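Local coordinates for SH2 domain-containing protein 3C (Homo sapiens, PDB 3T6G) that acts as an adapter in integrin-mediated cell adhesion and migration, its C-terminal Cdc25-homology domain held in a closed form that binds BCAR1 but cannot carry out canonical nucleotide exchange, at residues Arg31-Val35 with Gly36-Lys40; Leu68-Lys72 with Glu73-Leu77; Glu237-Leu240 with Ala241-Ala245; Phe267-Pro271 with Glu272-Val276. The protein carries 2 engineered substitutions. One frame throughout, in Å; residues are numbered along the deposited sequence.

Contact 1: residues Arg31-Val35 with Gly36-Lys40; sequences RPLEV and GLLRK
Glu34 caps the start of helix 35-46 with its own carboxylate, while Leu33 and Leu38 meet across the same first turn, so this is a local helix N-cap at the surface of the Cdc25-homology domain. The chain arrives through a type II turn from Arg31 to Glu34. At Glu34 the side chain leaves anti to the backbone N (chi1 -167°) and then bends at chi2 (-78°), which folds the carboxylate back over the amides it caps. OE1 of Glu34 accepts from Leu37 N at 2.5 Å, a short distance to be read with caution, and is met on its syn side. OE2 of Glu34 takes a weak bond from Gly36 N at 2.9 Å. The positive end of the helix dipole probably adds to the hold on the charge. Behind the cap, Leu38 N bonds almost straight to Glu34 O at 2.9 Å, and Arg39 N follows on Val35 O. The apolar half is a hydrophobic staple: Leu38 CD1 lies 3.8 Å from Leu33 CB, with Leu38 CG 3.4 Å from Glu34 O. Were Leu38 cut back to alanine, Leu33 CB would probably lose this partner and a gap open beside the turn. Arg39 turns elsewhere, to a salt bridge with Glu43. Leu33 packs on Leu286 and bonds through its backbone to Leu285, which Leu37 and Leu38 also touch, so the capped turn rests against helix 279-287.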
loop_
_atom_site.group_PDB
_atom_site.type_symbol
_atom_site.label_atom_id
_atom_site.label_comp_id
_atom_site.label_asym_id
_atom_site.label_seq_id
_atom_site.Cartn_x
_atom_site.Cartn_y
_atom_site.Cartn_z
ATOM N N ARG A 31 7.609 -8.486 -27.795
ATOM C CA ARG A 31 6.225 -8.952 -27.800
ATOM C C ARG A 31 5.819 -9.329 -26.382
ATOM O O ARG A 31 6.682 -9.606 -25.545
ATOM C CB ARG A 31 6.063 -10.157 -28.735
ATOM C CG ARG A 31 5.816 -9.789 -30.191
ATOM C CD ARG A 31 4.982 -8.507 -30.285
ATOM N NE ARG A 31 3.784 -8.654 -31.113
ATOM C CZ ARG A 31 2.868 -7.699 -31.285
ATOM N NH1 ARG A 31 3.007 -6.517 -30.689
ATOM N NH2 ARG A 31 1.810 -7.925 -32.054
ATOM N N PRO A 32 4.507 -9.337 -26.094
ATOM C CA PRO A 32 4.154 -9.717 -24.720
ATOM C C PRO A 32 4.242 -11.227 -24.538
ATOM O O PRO A 32 3.896 -11.966 -25.455
ATOM C CB PRO A 32 2.710 -9.195 -24.543
ATOM C CG PRO A 32 2.159 -9.048 -25.931
ATOM C CD PRO A 32 3.328 -9.017 -26.923
ATOM N N LEU A 33 4.736 -11.667 -23.387
ATOM C CA LEU A 33 4.779 -13.091 -23.057
ATOM C C LEU A 33 5.601 -13.935 -24.050
ATOM O O LEU A 33 5.254 -15.075 -24.349
ATOM C CB LEU A 33 3.352 -13.653 -22.896
ATOM C CG LEU A 33 2.438 -12.960 -21.870
ATOM C CD1 LEU A 33 1.058 -13.592 -21.834
ATOM C CD2 LEU A 33 3.035 -12.950 -20.462
ATOM N N GLU A 34 6.697 -13.372 -24.548
ATOM C CA GLU A 34 7.604 -14.125 -25.404
ATOM C C GLU A 34 8.075 -15.397 -24.684
ATOM O O GLU A 34 8.531 -15.345 -23.537
ATOM C CB GLU A 34 8.792 -13.252 -25.827
ATOM C CG GLU A 34 9.643 -13.831 -26.985
ATOM C CD GLU A 34 10.614 -14.938 -26.550
ATOM O OE1 GLU A 34 11.189 -14.825 -25.445
ATOM O OE2 GLU A 34 10.805 -15.920 -27.311
ATOM N N VAL A 35 7.969 -16.539 -25.361
ATOM C CA VAL A 35 8.214 -17.824 -24.707
ATOM C C VAL A 35 9.630 -17.983 -24.172
ATOM O O VAL A 35 9.820 -18.444 -23.040
ATOM C CB VAL A 35 7.859 -19.020 -25.611
ATOM C CG1 VAL A 35 6.420 -18.889 -26.104
ATOM C CG2 VAL A 35 8.829 -19.124 -26.773
ATOM N N GLY A 36 10.618 -17.609 -24.979
ATOM C CA GLY A 36 12.003 -17.698 -24.550
ATOM C C GLY A 36 12.180 -16.967 -23.233
ATOM O O GLY A 36 12.821 -17.466 -22.304
ATOM N N LEU A 37 11.581 -15.783 -23.148
ATOM C CA LEU A 37 11.762 -14.909 -21.998
ATOM C C LEU A 37 11.005 -15.431 -20.790
ATOM O O LEU A 37 11.515 -15.414 -19.672
ATOM C CB LEU A 37 11.339 -13.475 -22.338
ATOM C CG LEU A 37 11.495 -12.418 -21.239
ATOM C CD1 LEU A 37 12.893 -12.465 -20.631
ATOM C CD2 LEU A 37 11.167 -11.015 -21.776
ATOM N N LEU A 38 9.786 -15.898 -21.007
ATOM C CA LEU A 38 9.086 -16.608 -19.938
ATOM C C LEU A 38 9.964 -17.755 -19.424
ATOM O O LEU A 38 10.099 -17.960 -18.212
ATOM C CB LEU A 38 7.740 -17.134 -20.431
ATOM C CG LEU A 38 6.768 -16.004 -20.740
ATOM C CD1 LEU A 38 5.597 -16.480 -21.586
ATOM C CD2 LEU A 38 6.309 -15.386 -19.443
ATOM N N ARG A 39 10.588 -18.479 -20.350
ATOM C CA ARG A 39 11.426 -19.602 -19.970
ATOM C C ARG A 39 12.631 -19.132 -19.142
ATOM O O ARG A 39 12.926 -19.705 -18.083
ATOM C CB ARG A 39 11.855 -20.391 -21.212
ATOM C CG ARG A 39 12.707 -21.637 -20.937
ATOM C CD ARG A 39 13.251 -22.246 -22.237
ATOM N NE ARG A 39 13.861 -21.228 -23.098
ATOM C CZ ARG A 39 14.870 -20.431 -22.736
ATOM N NH1 ARG A 39 15.403 -20.523 -21.522
ATOM N NH2 ARG A 39 15.348 -19.528 -23.588
ATOM N N LYS A 40 13.312 -18.082 -19.608
ATOM C CA LYS A 40 14.451 -17.523 -18.875
ATOM C C LYS A 40 14.027 -17.082 -17.475
ATOM O O LYS A 40 14.672 -17.413 -16.474
ATOM C CB LYS A 40 15.055 -16.332 -19.626
ATOM C CG LYS A 40 16.587 -16.329 -19.677
ATOM C CD LYS A 40 17.204 -16.592 -18.305
ATOM C CE LYS A 40 18.677 -16.985 -18.412
ATOM N NZ LYS A 40 19.123 -17.815 -17.249
#

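Contact 2: residues Leu68-Lys72 with Glu73-Leu77; sequences LGVTK and EMQTL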
loop_
_atom_site.group_PDB
_atom_site.type_symbol
_atom_site.label_atom_id
_atom_site.label_comp_id
_atom_site.label_asym_id
_atom_site.label_seq_id
_atom_site.Cartn_x
_atom_site.Cartn_y
_atom_site.Cartn_z
ATOM N N LEU A 68 15.196 2.417 1.105
ATOM C CA LEU A 68 16.636 2.370 0.869
ATOM C C LEU A 68 16.979 3.209 -0.344
ATOM O O LEU A 68 16.104 3.506 -1.161
ATOM C CB LEU A 68 17.122 0.934 0.584
ATOM C CG LEU A 68 17.154 -0.160 1.651
ATOM C CD1 LEU A 68 17.448 -1.476 0.960
ATOM C CD2 LEU A 68 18.162 0.116 2.751
ATOM N N GLY A 69 18.265 3.531 -0.484
ATOM C CA GLY A 69 18.759 4.284 -1.629
ATOM C C GLY A 69 18.246 5.719 -1.651
ATOM O O GLY A 69 18.110 6.318 -2.725
ATOM N N VAL A 70 17.954 6.275 -0.476
ATOM C CA VAL A 70 17.427 7.650 -0.410
ATOM C C VAL A 70 18.505 8.692 -0.139
ATOM O O VAL A 70 19.019 8.778 0.969
ATOM C CB VAL A 70 16.363 7.814 0.698
ATOM C CG1 VAL A 70 15.811 9.199 0.663
ATOM C CG2 VAL A 70 15.237 6.786 0.541
ATOM N N THR A 71 18.831 9.503 -1.137
ATOM C CA THR A 71 19.764 10.619 -0.932
ATOM C C THR A 71 19.134 11.816 -0.199
ATOM O O THR A 71 17.915 11.910 -0.064
ATOM C CB THR A 71 20.288 11.120 -2.264
ATOM O OG1 THR A 71 19.178 11.609 -3.028
ATOM C CG2 THR A 71 20.995 9.985 -3.035
ATOM N N LYS A 72 19.958 12.741 0.277
ATOM C CA LYS A 72 19.411 13.962 0.878
ATOM C C LYS A 72 18.757 14.814 -0.190
ATOM O O LYS A 72 17.785 15.517 0.075
ATOM C CB LYS A 72 20.462 14.760 1.653
ATOM C CG LYS A 72 20.782 14.136 3.011
ATOM C CD LYS A 72 21.110 12.630 2.875
ATOM C CE LYS A 72 21.082 11.883 4.215
ATOM N NZ LYS A 72 19.699 11.583 4.697
ATOM N N GLU A 73 19.266 14.739 -1.410
ATOM C CA GLU A 73 18.621 15.483 -2.469
ATOM C C GLU A 73 17.241 14.910 -2.786
ATOM O O GLU A 73 16.345 15.658 -3.167
ATOM C CB GLU A 73 19.496 15.589 -3.704
ATOM C CG GLU A 73 20.767 16.385 -3.465
ATOM C CD GLU A 73 21.911 15.546 -2.897
ATOM O OE1 GLU A 73 21.768 14.316 -2.714
ATOM O OE2 GLU A 73 22.975 16.117 -2.635
ATOM N N MET A 74 17.062 13.598 -2.622
ATOM C CA MET A 74 15.746 12.987 -2.799
ATOM C C MET A 74 14.807 13.492 -1.699
ATOM O O MET A 74 13.655 13.842 -1.963
ATOM C CB MET A 74 15.834 11.453 -2.776
ATOM C CG MET A 74 16.523 10.815 -3.997
ATOM S SD MET A 74 16.970 9.070 -3.775
ATOM C CE MET A 74 15.356 8.356 -3.373
ATOM N N GLN A 75 15.319 13.535 -0.473
ATOM C CA GLN A 75 14.570 13.997 0.686
ATOM C C GLN A 75 14.077 15.447 0.560
ATOM O O GLN A 75 12.985 15.812 1.012
ATOM C CB GLN A 75 15.440 13.845 1.939
ATOM C CG GLN A 75 15.469 12.399 2.473
ATOM C CD GLN A 75 16.589 12.149 3.473
ATOM O OE1 GLN A 75 17.496 12.969 3.620
ATOM N NE2 GLN A 75 16.536 11.007 4.157
ATOM N N THR A 76 14.898 16.283 -0.043
ATOM C CA THR A 76 14.577 17.686 -0.136
ATOM C C THR A 76 13.425 17.833 -1.109
ATOM O O THR A 76 12.517 18.629 -0.889
ATOM C CB THR A 76 15.813 18.508 -0.605
ATOM O OG1 THR A 76 16.776 18.548 0.454
ATOM C CG2 THR A 76 15.416 19.913 -0.977
ATOM N N LEU A 77 13.460 17.063 -2.188
ATOM C CA LEU A 77 12.403 17.143 -3.182
ATOM C C LEU A 77 11.095 16.594 -2.615
ATOM O O LEU A 77 10.027 17.024 -3.024
ATOM C CB LEU A 77 12.772 16.383 -4.462
ATOM C CG LEU A 77 14.069 16.703 -5.214
ATOM C CD1 LEU A 77 14.217 15.761 -6.396
ATOM C CD2 LEU A 77 14.157 18.171 -5.661
#
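Thr71 and Met74 form a capping box where the loop after helix 50-64 turns into the short helix 72-78 of the Ras-GEF domain. The firm half of the box is the bond from Met74 N to Thr71 OG1, 2.9 Å long. Thr71 has OG1 lodged between its backbone N and carbonyl carbon (chi1 62°), which aims the hydroxyl at the first helical turn. The returning bond, Thr71 N to Met74 SD, is weak, and since Met74 was modelled in two conformations it remains doubtful. The apolar, less exposed packing is on the side of Val70: its CG1 sits 3.7 Å from Gln75 CG, the two side chains crossing at about a right angle, and Val70 also leans on Trp82. Lys72 and Glu73, by contrast, lie on the solvent side. There the Lys72 chain bends twice and runs alongside Gln75, pointing the same way, until NZ of Lys72 bonds OE1 of Gln75 at 2.8 Å. The ammonium reaches that oxygen well off to one side, with a C=O...N angle of 107°. With a leucine here in place of Gln75, the Lys72 ammonium is likely to be left without its acceptor. Gln75 NE2 adds a weak bond to Arg81 O. One turn on, Lys72 O takes two donors of Thr76 from opposite faces of its plane, N at 3.0 Å and OG1 at 3.2 Å.

Contact 3: residues Glu237-Leu240 with Ala241-Ala245; sequences EVVL and AHLEA
Leu240 and Glu244 lie one turn apart on helix 236-250, and their side chains slant across each other, with Leu240 CG 4.0 Å from Glu244 OE1. Their first torsions differ: Leu240 carries CG anti to the backbone N (chi1 -176°), whereas Glu244 has it anti to the carbonyl carbon (chi1 -79°) and runs extended beyond CG. That course takes the glutamate over the backbone, its CG 3.5 Å from Leu240 O. Beyond the two segments, the Glu244 carboxylate pairs through OE2 with a basic side chain on the chain of another protein. Round the helix, Val239 CG1 and Leu243 CD1 touch at 4.2 Å, and Leu243 CG closes to 3.4 Å on Val239 O. His242 has one ring face over Val238 O, the carbonyl that accepts its own N at 2.7 Å. Ala241 N is shared weakly between Glu237 O and Val238 O. Glu237 also pairs with a basic side chain of the other protein, and Val239, Leu240 and Leu243 pack on that chain, consistent with a partner-binding surface. Within the chain, His242 meets the ring of His234 edge-to-face and leans on Pro211, while Leu243 also rests on Leu212, tying helix 236-250 to helix 210-215.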
loop_
_atom_site.group_PDB
_atom_site.type_symbol
_atom_site.label_atom_id
_atom_site.label_comp_id
_atom_site.label_asym_id
_atom_site.label_seq_id
_atom_site.Cartn_x
_atom_site.Cartn_y
_atom_site.Cartn_z
ATOM N N GLU A 237 -14.630 1.435 11.816
ATOM C CA GLU A 237 -13.694 1.199 12.915
ATOM C C GLU A 237 -12.291 0.733 12.483
ATOM O O GLU A 237 -11.288 1.150 13.075
ATOM C CB GLU A 237 -14.290 0.237 13.938
ATOM C CG GLU A 237 -15.004 0.913 15.080
ATOM C CD GLU A 237 -15.672 -0.085 15.975
ATOM O OE1 GLU A 237 -15.483 -0.023 17.210
ATOM O OE2 GLU A 237 -16.385 -0.947 15.429
ATOM N N VAL A 238 -12.207 -0.124 11.470
ATOM C CA VAL A 238 -10.892 -0.532 11.003
ATOM C C VAL A 238 -10.286 0.560 10.141
ATOM O O VAL A 238 -9.071 0.777 10.163
ATOM C CB VAL A 238 -10.880 -1.877 10.224
ATOM C CG1 VAL A 238 -11.680 -2.919 10.962
ATOM C CG2 VAL A 238 -11.371 -1.688 8.792
ATOM N N VAL A 239 -11.134 1.231 9.370
ATOM C CA VAL A 239 -10.696 2.398 8.629
ATOM C C VAL A 239 -9.917 3.330 9.555
ATOM O O VAL A 239 -8.819 3.737 9.228
ATOM C CB VAL A 239 -11.872 3.137 7.968
ATOM C CG1 VAL A 239 -11.516 4.616 7.695
ATOM C CG2 VAL A 239 -12.276 2.415 6.693
ATOM N N LEU A 240 -10.448 3.639 10.727
ATOM C CA LEU A 240 -9.685 4.496 11.630
ATOM C C LEU A 240 -8.470 3.754 12.206
ATOM O O LEU A 240 -7.518 4.351 12.685
ATOM C CB LEU A 240 -10.569 5.062 12.748
ATOM C CG LEU A 240 -9.922 6.067 13.723
ATOM C CD1 LEU A 240 -9.520 7.375 13.049
ATOM C CD2 LEU A 240 -10.838 6.350 14.904
ATOM N N ALA A 241 -8.509 2.439 12.149
ATOM C CA ALA A 241 -7.441 1.638 12.707
ATOM C C ALA A 241 -6.240 1.665 11.758
ATOM O O ALA A 241 -5.095 1.824 12.178
ATOM C CB ALA A 241 -7.924 0.222 12.938
ATOM N N HIS A 242 -6.502 1.547 10.468
ATOM C CA HIS A 242 -5.428 1.673 9.510
ATOM C C HIS A 242 -4.825 3.058 9.524
ATOM O O HIS A 242 -3.606 3.191 9.423
ATOM C CB HIS A 242 -5.889 1.261 8.120
ATOM C CG HIS A 242 -6.133 -0.213 8.001
ATOM N ND1 HIS A 242 -7.090 -0.755 7.163
ATOM C CD2 HIS A 242 -5.552 -1.259 8.633
ATOM C CE1 HIS A 242 -7.084 -2.070 7.282
ATOM N NE2 HIS A 242 -6.168 -2.401 8.173
ATOM N N LEU A 243 -5.660 4.086 9.686
ATOM C CA LEU A 243 -5.167 5.462 9.662
ATOM C C LEU A 243 -4.322 5.790 10.887
ATOM O O LEU A 243 -3.268 6.399 10.776
ATOM C CB LEU A 243 -6.306 6.464 9.537
ATOM C CG LEU A 243 -7.059 6.482 8.214
ATOM C CD1 LEU A 243 -8.348 7.316 8.377
ATOM C CD2 LEU A 243 -6.190 7.032 7.097
ATOM N N GLU A 244 -4.770 5.382 12.060
ATOM C CA GLU A 244 -3.975 5.670 13.245
ATOM C C GLU A 244 -2.652 4.924 13.168
ATOM O O GLU A 244 -1.608 5.456 13.523
ATOM C CB GLU A 244 -4.726 5.308 14.527
ATOM C CG GLU A 244 -5.764 6.349 14.948
ATOM C CD GLU A 244 -6.470 5.968 16.233
ATOM O OE1 GLU A 244 -7.095 4.888 16.285
ATOM O OE2 GLU A 244 -6.386 6.731 17.206
ATOM N N ALA A 245 -2.712 3.687 12.699
ATOM C CA ALA A 245 -1.530 2.845 12.604
ATOM C C ALA A 245 -0.538 3.470 11.640
ATOM O O ALA A 245 0.681 3.361 11.813
ATOM C CB ALA A 245 -1.916 1.403 12.146
#

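Contact 4: residues Phe267-Pro271 with Glu272-Val276; sequences FQARP and ELLEV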
loop_
_atom_site.group_PDB
_atom_site.type_symbol
_atom_site.label_atom_id
_atom_site.label_comp_id
_atom_site.label_asym_id
_atom_site.label_seq_id
_atom_site.Cartn_x
_atom_site.Cartn_y
_atom_site.Cartn_z
ATOM N N PHE A 267 24.747 -8.531 1.376
ATOM C CA PHE A 267 23.919 -9.086 0.314
ATOM C C PHE A 267 24.682 -9.132 -1.013
ATOM O O PHE A 267 25.229 -8.129 -1.470
ATOM C CB PHE A 267 22.580 -8.335 0.175
ATOM C CG PHE A 267 21.676 -8.903 -0.887
ATOM C CD1 PHE A 267 20.994 -8.072 -1.759
ATOM C CD2 PHE A 267 21.546 -10.273 -1.040
ATOM C CE1 PHE A 267 20.179 -8.592 -2.745
ATOM C CE2 PHE A 267 20.750 -10.803 -2.036
ATOM C CZ PHE A 267 20.061 -9.957 -2.888
ATOM N N GLN A 268 24.716 -10.309 -1.625
ATOM C CA GLN A 268 25.380 -10.474 -2.915
ATOM C C GLN A 268 24.350 -10.681 -4.018
ATOM O O GLN A 268 23.933 -11.814 -4.297
ATOM C CB GLN A 268 26.382 -11.636 -2.866
ATOM C CG GLN A 268 27.614 -11.360 -1.990
ATOM C CD GLN A 268 28.629 -12.513 -1.976
ATOM O OE1 GLN A 268 28.543 -13.462 -2.770
ATOM N NE2 GLN A 268 29.598 -12.427 -1.065
ATOM N N ALA A 269 23.934 -9.585 -4.641
ATOM C CA ALA A 269 22.777 -9.647 -5.529
ATOM C C ALA A 269 23.146 -10.193 -6.888
ATOM O O ALA A 269 24.200 -9.867 -7.422
ATOM C CB ALA A 269 22.109 -8.273 -5.672
ATOM N N ARG A 270 22.271 -11.018 -7.451
ATOM C CA ARG A 270 22.428 -11.428 -8.836
ATOM C C ARG A 270 21.601 -10.503 -9.710
ATOM O O ARG A 270 20.379 -10.595 -9.734
ATOM C CB ARG A 270 21.963 -12.863 -9.040
ATOM C CG ARG A 270 22.328 -13.805 -7.919
ATOM C CD ARG A 270 21.612 -15.123 -8.124
ATOM N NE ARG A 270 22.318 -16.243 -7.513
ATOM C CZ ARG A 270 22.566 -17.378 -8.151
ATOM N NH1 ARG A 270 22.162 -17.527 -9.407
ATOM N NH2 ARG A 270 23.215 -18.362 -7.540
ATOM N N PRO A 271 22.273 -9.597 -10.420
ATOM C CA PRO A 271 21.725 -8.680 -11.417
ATOM C C PRO A 271 20.450 -9.164 -12.113
ATOM O O PRO A 271 19.428 -8.459 -12.066
ATOM C CB PRO A 271 22.868 -8.560 -12.433
ATOM C CG PRO A 271 24.115 -9.183 -11.738
ATOM C CD PRO A 271 23.725 -9.425 -10.304
ATOM N N GLU A 272 20.500 -10.334 -12.745
ATOM C CA GLU A 272 19.370 -10.813 -13.552
ATOM C C GLU A 272 18.139 -11.013 -12.698
ATOM O O GLU A 272 17.008 -10.782 -13.125
ATOM C CB GLU A 272 19.714 -12.120 -14.254
ATOM C CG GLU A 272 21.019 -12.097 -15.029
ATOM C CD GLU A 272 21.136 -13.278 -15.976
ATOM O OE1 GLU A 272 21.327 -14.415 -15.490
ATOM O OE2 GLU A 272 21.018 -13.068 -17.205
ATOM N N LEU A 273 18.378 -11.446 -11.474
ATOM C CA LEU A 273 17.313 -11.686 -10.535
ATOM C C LEU A 273 16.677 -10.363 -10.170
ATOM O O LEU A 273 15.447 -10.267 -10.126
ATOM C CB LEU A 273 17.863 -12.378 -9.297
ATOM C CG LEU A 273 17.335 -13.766 -8.969
ATOM C CD1 LEU A 273 17.735 -14.097 -7.546
ATOM C CD2 LEU A 273 15.822 -13.797 -9.098
ATOM N N LEU A 274 17.499 -9.338 -9.921
ATOM C CA LEU A 274 16.956 -7.996 -9.651
ATOM C C LEU A 274 16.127 -7.565 -10.842
ATOM O O LEU A 274 14.995 -7.101 -10.672
ATOM C CB LEU A 274 18.039 -6.952 -9.344
ATOM C CG LEU A 274 18.774 -7.138 -8.015
ATOM C CD1 LEU A 274 19.769 -6.036 -7.733
ATOM C CD2 LEU A 274 17.794 -7.209 -6.902
ATOM N N GLU A 275 16.640 -7.754 -12.057
ATOM C CA GLU A 275 15.809 -7.374 -13.204
ATOM C C GLU A 275 14.404 -7.992 -13.128
ATOM O O GLU A 275 13.394 -7.289 -13.344
ATOM C CB GLU A 275 16.469 -7.747 -14.511
ATOM C CG GLU A 275 15.761 -7.190 -15.719
ATOM C CD GLU A 275 16.716 -7.004 -16.890
ATOM O OE1 GLU A 275 17.949 -7.049 -16.662
ATOM O OE2 GLU A 275 16.240 -6.821 -18.037
ATOM N N VAL A 276 14.350 -9.294 -12.793
ATOM C CA VAL A 276 13.107 -10.084 -12.814
ATOM C C VAL A 276 12.070 -9.496 -11.865
ATOM O O VAL A 276 10.877 -9.487 -12.143
ATOM C CB VAL A 276 13.392 -11.575 -12.450
ATOM C CG1 VAL A 276 12.118 -12.319 -12.237
ATOM C CG2 VAL A 276 14.238 -12.265 -13.554
#
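Leu274 has CG anti to its carbonyl carbon, with chi1 at -69°, and this lays CD1 back across the helix start until it meets Ala269 CB at 3.8 Å. Arg270 also turns CG away from its carbonyl carbon, though at a shallow chi1 of -39°, and stretches from CG to NE across Leu273 at a slant. Only the aliphatic shafts meet here: Arg270 CD lies 4.1 Å from Leu273 CD1. Leu273 CB comes much nearer the backbone, 3.1 Å from Arg270 O. That carbonyl is the hub of the turn, accepting from Leu274 N at 3.1 Å and, in a weak bent bond, from Leu273 N at 2.8 Å. Glu275 N then bonds Pro271 O at 2.9 Å, in the carbonyl plane. Glu275 itself sends its carboxylate to Ser23. The loop just before is fastened to helix 50-64, where His56 bonds Arg270 N through NE2 and sets its ring edge-to-face with Phe267. Leu273 packs on Leu53 and His56 of the same helix, Leu274 on Val60, and Val276 on Val41 and Leu44 of helix 35-46. Proline is common at or just before a helix start, where its missing N-H costs no helical bond, and the reach from Ala269 to Leu274 resembles a hydrophobic staple bridging such a start.

Contacts 1, 2 and 4 all lie where a loop enters a helix near the surface; contact 3, partly buried, lies within a helix and faces another protein. The beginnings differ in chemistry: a carboxylate caps in contact 1, a threonine hydroxyl in contact 2, while in contact 4 no side-chain cap is seen between the two segments, and Arg270 O takes the first backbone bonds. Contacts 1 and 4 are neighbours, nearest atoms about 4 Å apart without touching, and both involve helix 35-46, since Val276 packs on it. Contact 3 stands apart, its centre about 42 Å from that of contact 1, on the opposite side of the chain's centre, with its glutamates paired across the interface.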